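Local coordinates for VAO-type flavoprotein oxidase VAO615 (Myceliophthora thermophila, PDB 6F72) that probably acts as an oxidoreductase with a bicovalently bound FAD that reacts rapidly with molecular oxygen once reduced, although its substrate has not been identified, at residues G308-S312 with N346-T350; N316-W320 with T433-R437. All coordinates share one frame; numbering follows the deposited sequence.

Interaction 1: G308-S312 with N346-T350. With NAG (2-acetamido-2-deoxy-beta-D-glucopyranose), chain F.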
ATOM      1  N   GLY A 308      10.842  18.558  15.094  1.00 35.85           N
ATOM      2  CA  GLY A 308      10.280  19.541  14.174  1.00 36.72           C
ATOM      3  C   GLY A 308      11.058  20.836  14.126  1.00 38.16           C
ATOM      4  O   GLY A 308      11.652  21.246  15.122  1.00 38.65           O
ATOM      5  N   PHE A 309      11.058  21.473  12.955  1.00 38.84           N
ATOM      6  CA  PHE A 309      11.654  22.798  12.758  1.00 40.16           C
ATOM      7  C   PHE A 309      10.966  23.542  11.618  1.00 41.24           C
ATOM      8  O   PHE A 309      10.399  22.911  10.722  1.00 40.47           O
ATOM      9  CB  PHE A 309      13.172  22.706  12.527  1.00 39.62           C
ATOM     10  CG  PHE A 309      13.576  21.941  11.291  1.00 38.73           C
ATOM     11  CD1 PHE A 309      13.672  22.581  10.047  1.00 38.64           C
ATOM     12  CD2 PHE A 309      13.908  20.577  11.371  1.00 38.12           C
ATOM     13  CE1 PHE A 309      14.057  21.880   8.908  1.00 38.05           C
ATOM     14  CE2 PHE A 309      14.304  19.874  10.236  1.00 37.43           C
ATOM     15  CZ  PHE A 309      14.378  20.526   9.004  1.00 37.59           C
ATOM     16  N   ASN A 310      11.038  24.875  11.652  1.00 43.72           N
ATOM     17  CA  ASN A 310      10.373  25.721  10.651  1.00 45.66           C
ATOM     18  C   ASN A 310      11.200  26.940  10.179  1.00 45.62           C
ATOM     19  O   ASN A 310      12.382  27.056  10.506  1.00 45.12           O
ATOM     20  CB  ASN A 310       8.967  26.124  11.131  1.00 48.88           C
ATOM     21  CG  ASN A 310       8.977  26.897  12.435  1.00 53.39           C
ATOM     22  OD1 ASN A 310       9.575  27.967  12.538  1.00 54.06           O
ATOM     23  ND2 ASN A 310       8.293  26.356  13.438  1.00 57.90           N
ATOM     24  N   ASP A 311      10.573  27.832   9.408  1.00 45.51           N
ATOM     25  CA  ASP A 311      11.272  28.998   8.837  1.00 45.65           C
ATOM     26  C   ASP A 311      10.996  30.353   9.517  1.00 46.30           C
ATOM     27  O   ASP A 311      11.492  31.386   9.064  1.00 46.84           O
ATOM     28  CB  ASP A 311      11.093  29.065   7.301  1.00 45.29           C
ATOM     29  CG  ASP A 311       9.660  29.360   6.861  1.00 45.40           C
ATOM     30  OD1 ASP A 311       8.786  29.671   7.697  1.00 45.58           O
ATOM     31  OD2 ASP A 311       9.413  29.285   5.639  1.00 45.14           O
ATOM     32  N   SER A 312      10.243  30.320  10.620  1.00 46.33           N
ATOM     33  CA  SER A 312       9.782  31.521  11.341  1.00 47.22           C
ATOM     34  C   SER A 312      10.872  32.365  11.995  1.00 47.64           C
ATOM     35  O   SER A 312      10.600  33.487  12.432  1.00 49.05           O
ATOM     36  CB  SER A 312       8.751  31.143  12.404  1.00 47.47           C
ATOM     37  OG  SER A 312       7.651  30.472  11.822  1.00 47.40           O
ATOM     38  N   ASN A 346       6.152  23.380   3.037  1.00 33.60           N
ATOM     39  CA  ASN A 346       6.773  24.566   2.425  1.00 34.47           C
ATOM     40  C   ASN A 346       7.527  25.446   3.432  1.00 34.85           C
ATOM     41  O   ASN A 346       8.427  26.196   3.047  1.00 35.37           O
ATOM     42  CB  ASN A 346       5.691  25.391   1.694  1.00 35.46           C
ATOM     43  CG  ASN A 346       6.268  26.432   0.739  1.00 36.38           C
ATOM     44  OD1 ASN A 346       7.288  26.199   0.074  1.00 36.10           O
ATOM     45  ND2 ASN A 346       5.603  27.598   0.658  1.00 37.39           N
ATOM     46  N   ASN A 347       7.159  25.350   4.711  1.00 34.81           N
ATOM     47  CA  ASN A 347       7.706  26.212   5.767  1.00 35.35           C
ATOM     48  C   ASN A 347       8.140  25.447   7.019  1.00 34.74           C
ATOM     49  O   ASN A 347       8.851  26.000   7.857  1.00 35.13           O
ATOM     50  CB  ASN A 347       6.694  27.305   6.167  1.00 36.44           C
ATOM     51  CG  ASN A 347       6.099  28.027   4.974  1.00 37.27           C
ATOM     52  OD1 ASN A 347       4.989  27.709   4.542  1.00 37.46           O
ATOM     53  ND2 ASN A 347       6.838  28.993   4.424  1.00 37.86           N
ATOM     54  N   SER A 348       7.706  24.194   7.155  1.00 33.98           N
ATOM     55  CA  SER A 348       8.074  23.372   8.319  1.00 33.49           C
ATOM     56  C   SER A 348       8.236  21.893   7.991  1.00 32.49           C
ATOM     57  O   SER A 348       7.646  21.403   7.024  1.00 32.19           O
ATOM     58  CB  SER A 348       7.103  23.565   9.489  1.00 33.96           C
ATOM     59  OG  SER A 348       5.833  23.036   9.197  1.00 33.99           O
ATOM     60  N   LEU A 349       9.072  21.221   8.787  1.00 32.03           N
ATOM     61  CA  LEU A 349       9.280  19.767   8.731  1.00 31.21           C
ATOM     62  C   LEU A 349       8.991  19.159  10.103  1.00 31.07           C
ATOM     63  O   LEU A 349       9.514  19.616  11.127  1.00 31.42           O
ATOM     64  CB  LEU A 349      10.717  19.414   8.276  1.00 30.94           C
ATOM     65  CG  LEU A 349      11.049  17.927   8.000  1.00 30.26           C
ATOM     66  CD1 LEU A 349      11.929  17.776   6.768  1.00 30.16           C
ATOM     67  CD2 LEU A 349      11.668  17.210   9.197  1.00 29.97           C
ATOM     68  N   THR A 350       8.165  18.120  10.109  1.00 30.52           N
ATOM     69  CA  THR A 350       7.802  17.433  11.342  1.00 30.39           C
ATOM     70  C   THR A 350       8.145  15.974  11.179  1.00 29.61           C
ATOM     71  O   THR A 350       7.625  15.312  10.280  1.00 29.28           O
ATOM     72  CB  THR A 350       6.299  17.595  11.661  1.00 30.64           C
ATOM     73  OG1 THR A 350       5.975  18.988  11.705  1.00 31.51           O
ATOM     74  CG2 THR A 350       5.959  16.956  13.011  1.00 30.70           C
TER
HETATM   75  C1  NAG F 609       8.168  26.967  14.742  1.00 42.61           C
HETATM   76  C2  NAG F 609       6.753  26.794  15.322  1.00 49.20           C
HETATM   77  C3  NAG F 609       6.636  27.407  16.724  1.00 49.32           C
HETATM   78  C4  NAG F 609       7.796  26.984  17.635  1.00 49.58           C
HETATM   79  C5  NAG F 609       9.121  27.338  16.939  1.00 48.51           C
HETATM   80  C6  NAG F 609      10.354  27.062  17.799  1.00 50.41           C
HETATM   81  C7  NAG F 609       5.012  26.725  13.538  1.00 53.42           C
HETATM   82  C8  NAG F 609       4.074  27.579  12.734  1.00 53.18           C
HETATM   83  N2  NAG F 609       5.766  27.393  14.426  1.00 51.91           N
HETATM   84  O3  NAG F 609       5.385  27.037  17.312  1.00 50.65           O
HETATM   85  O4  NAG F 609       7.675  27.618  18.917  1.00 51.50           O
HETATM   86  O5  NAG F 609       9.207  26.632  15.683  1.00 45.44           O
HETATM   87  O6  NAG F 609      10.615  25.655  17.863  1.00 53.36           O
HETATM   88  O7  NAG F 609       5.060  25.513  13.370  1.00 54.45           O
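With CG between the backbone N and the carbonyl carbon (chi1 62°), Phe309 turns its ring back over Leu349, whose own first torsion (-173°) carries CD2 to that ring. Leu349 CB comes over one face of the Phe309 ring, offset toward the rim, in a CH-pi contact 4.2 Å from the ring centroid. Beside it, Leu349 CD2 lies 3.9 Å from Phe309 CE2, two apolar residues suited to a buried face. Their backbones form an antiparallel hydrogen-bonded pair, Phe309 N to Leu349 O at 3.0 Å and Leu349 N to Phe309 O at 2.9 Å. Just past the end of strand 302-310 and before the start of strand 348-356, Asn347 ND2 donates a nearly straight bond to the syn side of Asp311 OD2 (2.9 Å), the amide and carboxylate planes 61° apart. Asn316 ND2 is a second donor to Asp311 OD2, and an alanine here would probably leave both amides without this shared acceptor and this end of the antiparallel pair less firmly tied. Asn310 suits turn and sugar alike: its OD1 accepts Ser312 N (3.1 Å) in an Asx turn, and its ND2 carries the N-linked NAG, which is also hydrogen-bonded to Thr380 O. Strands 382-388 and 339-344 flank the pair within the seven-stranded antiparallel sheet, and helix 316-335 covers the Phe309 and Leu349 face through Val323 and Tyr319.

Interaction 2: N316-W320 with T433-R437. With NAG (2-acetamido-2-deoxy-beta-D-glucopyranose), chain G.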
ATOM      1  N   ASN A 316      12.921  31.171   4.667  1.00 41.53           N
ATOM      2  CA  ASN A 316      12.682  29.952   3.893  1.00 40.52           C
ATOM      3  C   ASN A 316      13.937  29.338   3.276  1.00 40.22           C
ATOM      4  O   ASN A 316      14.020  28.112   3.116  1.00 39.26           O
ATOM      5  CB  ASN A 316      11.635  30.205   2.807  1.00 40.54           C
ATOM      6  CG  ASN A 316      10.978  28.930   2.324  1.00 39.56           C
ATOM      7  OD1 ASN A 316      11.137  28.539   1.170  1.00 39.28           O
ATOM      8  ND2 ASN A 316      10.233  28.276   3.209  1.00 38.92           N
ATOM      9  N   GLU A 317      14.905  30.185   2.936  1.00 41.05           N
ATOM     10  CA  GLU A 317      16.144  29.728   2.318  1.00 41.01           C
ATOM     11  C   GLU A 317      17.021  28.876   3.241  1.00 40.11           C
ATOM     12  O   GLU A 317      17.589  27.872   2.794  1.00 39.41           O
ATOM     13  CB  GLU A 317      16.932  30.904   1.738  1.00 42.61           C
ATOM     14  CG  GLU A 317      16.633  31.168   0.265  1.00 43.65           C
ATOM     15  CD  GLU A 317      17.165  30.077  -0.671  1.00 43.49           C
ATOM     16  OE1 GLU A 317      18.207  29.451  -0.370  1.00 43.50           O
ATOM     17  OE2 GLU A 317      16.544  29.852  -1.734  1.00 43.67           O
ATOM     18  N   VAL A 318      17.124  29.287   4.509  1.00 39.94           N
ATOM     19  CA  VAL A 318      17.878  28.541   5.536  1.00 39.16           C
ATOM     20  C   VAL A 318      17.132  27.250   5.885  1.00 37.92           C
ATOM     21  O   VAL A 318      17.766  26.206   6.087  1.00 37.39           O
ATOM     22  CB  VAL A 318      18.179  29.397   6.800  1.00 39.82           C
ATOM     23  CG1 VAL A 318      18.796  28.559   7.919  1.00 39.50           C
ATOM     24  CG2 VAL A 318      19.108  30.565   6.467  1.00 40.79           C
ATOM     25  N   TYR A 319      15.794  27.331   5.931  1.00 37.47           N
ATOM     26  CA  TYR A 319      14.925  26.160   6.117  1.00 36.35           C
ATOM     27  C   TYR A 319      15.250  25.033   5.136  1.00 35.50           C
ATOM     28  O   TYR A 319      15.430  23.895   5.561  1.00 34.82           O
ATOM     29  CB  TYR A 319      13.429  26.531   6.030  1.00 36.45           C
ATOM     30  CG  TYR A 319      12.498  25.331   5.893  1.00 35.62           C
ATOM     31  CD1 TYR A 319      12.213  24.507   6.994  1.00 35.11           C
ATOM     32  CD2 TYR A 319      11.920  25.003   4.658  1.00 35.42           C
ATOM     33  CE1 TYR A 319      11.376  23.398   6.868  1.00 34.34           C
ATOM     34  CE2 TYR A 319      11.085  23.895   4.524  1.00 34.70           C
ATOM     35  CZ  TYR A 319      10.813  23.101   5.629  1.00 34.12           C
ATOM     36  OH  TYR A 319       9.987  22.008   5.495  1.00 33.47           O
ATOM     37  N   TRP A 320      15.328  25.354   3.839  1.00 35.54           N
ATOM     38  CA  TRP A 320      15.584  24.336   2.813  1.00 34.95           C
ATOM     39  C   TRP A 320      16.996  23.757   2.836  1.00 34.73           C
ATOM     40  O   TRP A 320      17.199  22.590   2.486  1.00 34.14           O
ATOM     41  CB  TRP A 320      15.193  24.816   1.415  1.00 35.38           C
ATOM     42  CG  TRP A 320      13.713  24.798   1.227  1.00 35.29           C
ATOM     43  CD1 TRP A 320      12.897  25.886   1.080  1.00 35.93           C
ATOM     44  CD2 TRP A 320      12.851  23.644   1.209  1.00 34.50           C
ATOM     45  NE1 TRP A 320      11.588  25.484   0.960  1.00 35.63           N
ATOM     46  CE2 TRP A 320      11.525  24.119   1.031  1.00 34.77           C
ATOM     47  CE3 TRP A 320      13.069  22.259   1.318  1.00 33.64           C
ATOM     48  CZ2 TRP A 320      10.416  23.257   0.959  1.00 34.26           C
ATOM     49  CZ3 TRP A 320      11.970  21.401   1.246  1.00 33.13           C
ATOM     50  CH2 TRP A 320      10.658  21.905   1.068  1.00 33.37           C
ATOM     51  N   THR A 433      16.655  18.606  -3.032  1.00 31.51           N
ATOM     52  CA  THR A 433      16.070  19.722  -2.277  1.00 32.06           C
ATOM     53  C   THR A 433      15.204  20.615  -3.176  1.00 32.39           C
ATOM     54  O   THR A 433      14.070  20.933  -2.813  1.00 32.22           O
ATOM     55  CB  THR A 433      17.140  20.537  -1.520  1.00 32.88           C
ATOM     56  OG1 THR A 433      17.880  19.659  -0.664  1.00 32.78           O
ATOM     57  CG2 THR A 433      16.505  21.621  -0.660  1.00 33.27           C
ATOM     58  N   ASP A 434      15.719  20.965  -4.355  1.00 32.94           N
ATOM     59  CA  ASP A 434      14.960  21.755  -5.337  1.00 33.38           C
ATOM     60  C   ASP A 434      13.662  21.080  -5.818  1.00 32.78           C
ATOM     61  O   ASP A 434      12.672  21.779  -6.081  1.00 32.88           O
ATOM     62  CB  ASP A 434      15.837  22.185  -6.528  1.00 33.97           C
ATOM     63  CG  ASP A 434      16.994  23.106  -6.119  1.00 34.92           C
ATOM     64  OD1 ASP A 434      16.941  23.760  -5.051  1.00 35.24           O
ATOM     65  OD2 ASP A 434      17.979  23.162  -6.879  1.00 35.41           O
ATOM     66  N   LEU A 435      13.656  19.746  -5.920  1.00 32.29           N
ATOM     67  CA  LEU A 435      12.414  18.996  -6.208  1.00 31.82           C
ATOM     68  C   LEU A 435      11.356  19.200  -5.121  1.00 31.87           C
ATOM     69  O   LEU A 435      10.190  19.490  -5.422  1.00 31.95           O
ATOM     70  CB  LEU A 435      12.685  17.502  -6.415  1.00 31.09           C
ATOM     71  CG  LEU A 435      11.475  16.547  -6.531  1.00 30.33           C
ATOM     72  CD1 LEU A 435      10.640  16.849  -7.772  1.00 30.19           C
ATOM     73  CD2 LEU A 435      11.924  15.086  -6.490  1.00 29.61           C
ATOM     74  N   PHE A 436      11.783  19.052  -3.868  1.00 32.25           N
ATOM     75  CA  PHE A 436      10.932  19.202  -2.688  1.00 32.48           C
ATOM     76  C   PHE A 436      10.357  20.614  -2.552  1.00 33.63           C
ATOM     77  O   PHE A 436       9.222  20.774  -2.098  1.00 33.20           O
ATOM     78  CB  PHE A 436      11.713  18.821  -1.427  1.00 32.34           C
ATOM     79  CG  PHE A 436      11.862  17.330  -1.211  1.00 31.62           C
ATOM     80  CD1 PHE A 436      11.732  16.412  -2.274  1.00 31.01           C
ATOM     81  CD2 PHE A 436      12.155  16.836   0.065  1.00 31.53           C
ATOM     82  CE1 PHE A 436      11.878  15.045  -2.061  1.00 30.59           C
ATOM     83  CE2 PHE A 436      12.294  15.465   0.281  1.00 31.03           C
ATOM     84  CZ  PHE A 436      12.170  14.573  -0.786  1.00 30.47           C
ATOM     85  N   ARG A 437      11.151  21.620  -2.942  1.00 35.09           N
ATOM     86  CA  ARG A 437      10.705  23.017  -2.993  1.00 36.57           C
ATOM     87  C   ARG A 437       9.592  23.190  -4.012  1.00 37.04           C
ATOM     88  O   ARG A 437       8.569  23.796  -3.697  1.00 37.19           O
ATOM     89  CB  ARG A 437      11.845  23.969  -3.362  1.00 37.50           C
ATOM     90  CG  ARG A 437      13.000  24.037  -2.394  1.00 38.05           C
ATOM     91  CD  ARG A 437      14.067  24.945  -2.989  1.00 39.29           C
ATOM     92  NE  ARG A 437      13.959  26.307  -2.481  1.00 40.10           N
ATOM     93  CZ  ARG A 437      14.930  26.952  -1.828  1.00 41.19           C
ATOM     94  NH1 ARG A 437      16.114  26.383  -1.604  1.00 41.53           N
ATOM     95  NH2 ARG A 437      14.721  28.187  -1.403  1.00 42.10           N
TER
HETATM   96  C1  NAG G 610      11.771  23.201 -10.327  1.00 36.63           C
HETATM   97  C2  NAG G 610      12.412  22.109 -11.210  1.00 41.26           C
HETATM   98  C3  NAG G 610      12.990  22.624 -12.547  1.00 42.52           C
HETATM   99  C4  NAG G 610      12.143  23.730 -13.194  1.00 44.22           C
HETATM  100  C5  NAG G 610      11.893  24.832 -12.154  1.00 44.19           C
HETATM  101  C6  NAG G 610      11.133  26.038 -12.702  1.00 46.41           C
HETATM  102  C7  NAG G 610      13.482  20.157 -10.093  1.00 42.38           C
HETATM  103  C8  NAG G 610      14.663  19.741  -9.264  1.00 40.21           C
HETATM  104  N2  NAG G 610      13.452  21.458 -10.419  1.00 41.39           N
HETATM  105  O3  NAG G 610      13.117  21.550 -13.484  1.00 42.99           O
HETATM  106  O4  NAG G 610      12.762  24.229 -14.392  1.00 45.12           O
HETATM  107  O5  NAG G 610      11.138  24.255 -11.073  1.00 41.42           O
HETATM  108  O6  NAG G 610       9.763  25.685 -12.937  1.00 49.07           O
HETATM  109  O7  NAG G 610      12.633  19.343 -10.433  1.00 42.91           O
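Asn316, whose OD1 lies 4.4 Å from Arg437 NH2, has its ND2 gripped by two acceptors from the neighbouring loops, Asp311 OD2 and Asn346 O. One turn of side chain away, Arg437 NH2 forms a salt bridge with Glu317 OE2, modelled at 2.5 Å, a length so short that it is doubtful. The carboxylate and guanidinium planes are 32° apart. A bend of the arginine chain at chi3 (96°) helps lay the guanidinium over the CD1 side of the Trp320 five-membered ring, the planes 29° apart. Farther back, Arg437 CG stands almost squarely above that ring, 3.6 Å from its centroid, as a CH-pi contact. Tyr319 CE2 covers the other face, and the indole is sandwiched between the arginine stem and Tyr319, which limits its tilting. Arginine suits this place by pairing a greasy stem with a charged end that can answer Glu317. At the six-membered end of the indole, Trp320 CZ3 touches Phe436 CB at 3.7 Å, and Thr433 CG2 packs 3.4 Å from Trp320 O. The segment axes approach no closer than 11.7 Å, a wide spacing bridged by the long Trp320 and Arg437. Underneath, Trp320 and Phe436 both rest on Val344 of strand 339-344, the Phe436 ring meets Phe448 edge-to-face, and Leu435 packs helix 426-439 against Met505 and Met506 of helix 488-508.

How the interactions relate
The centres of the two interactions lie about 11 Å apart, and about 27 and 28 Å from the centre of the chain. Strand 302-310 is followed directly by helix 316-335, and the segments come in the order 308-312, 316-320, 346-350, 433-437, so that the two contacts alternate along the sequence. Interaction 1 pairs two strands of the seven-stranded antiparallel sheet; interaction 2 joins two helices packed near it. They touch directly, Tyr319 of the first helix packing on Asp311 and Leu349. Together they tie sheet to helices in what is, as in other VAO-type oxidases, probably the substrate domain. Each lies beside an N-linked glycan, carried by Asn310 and Asn438.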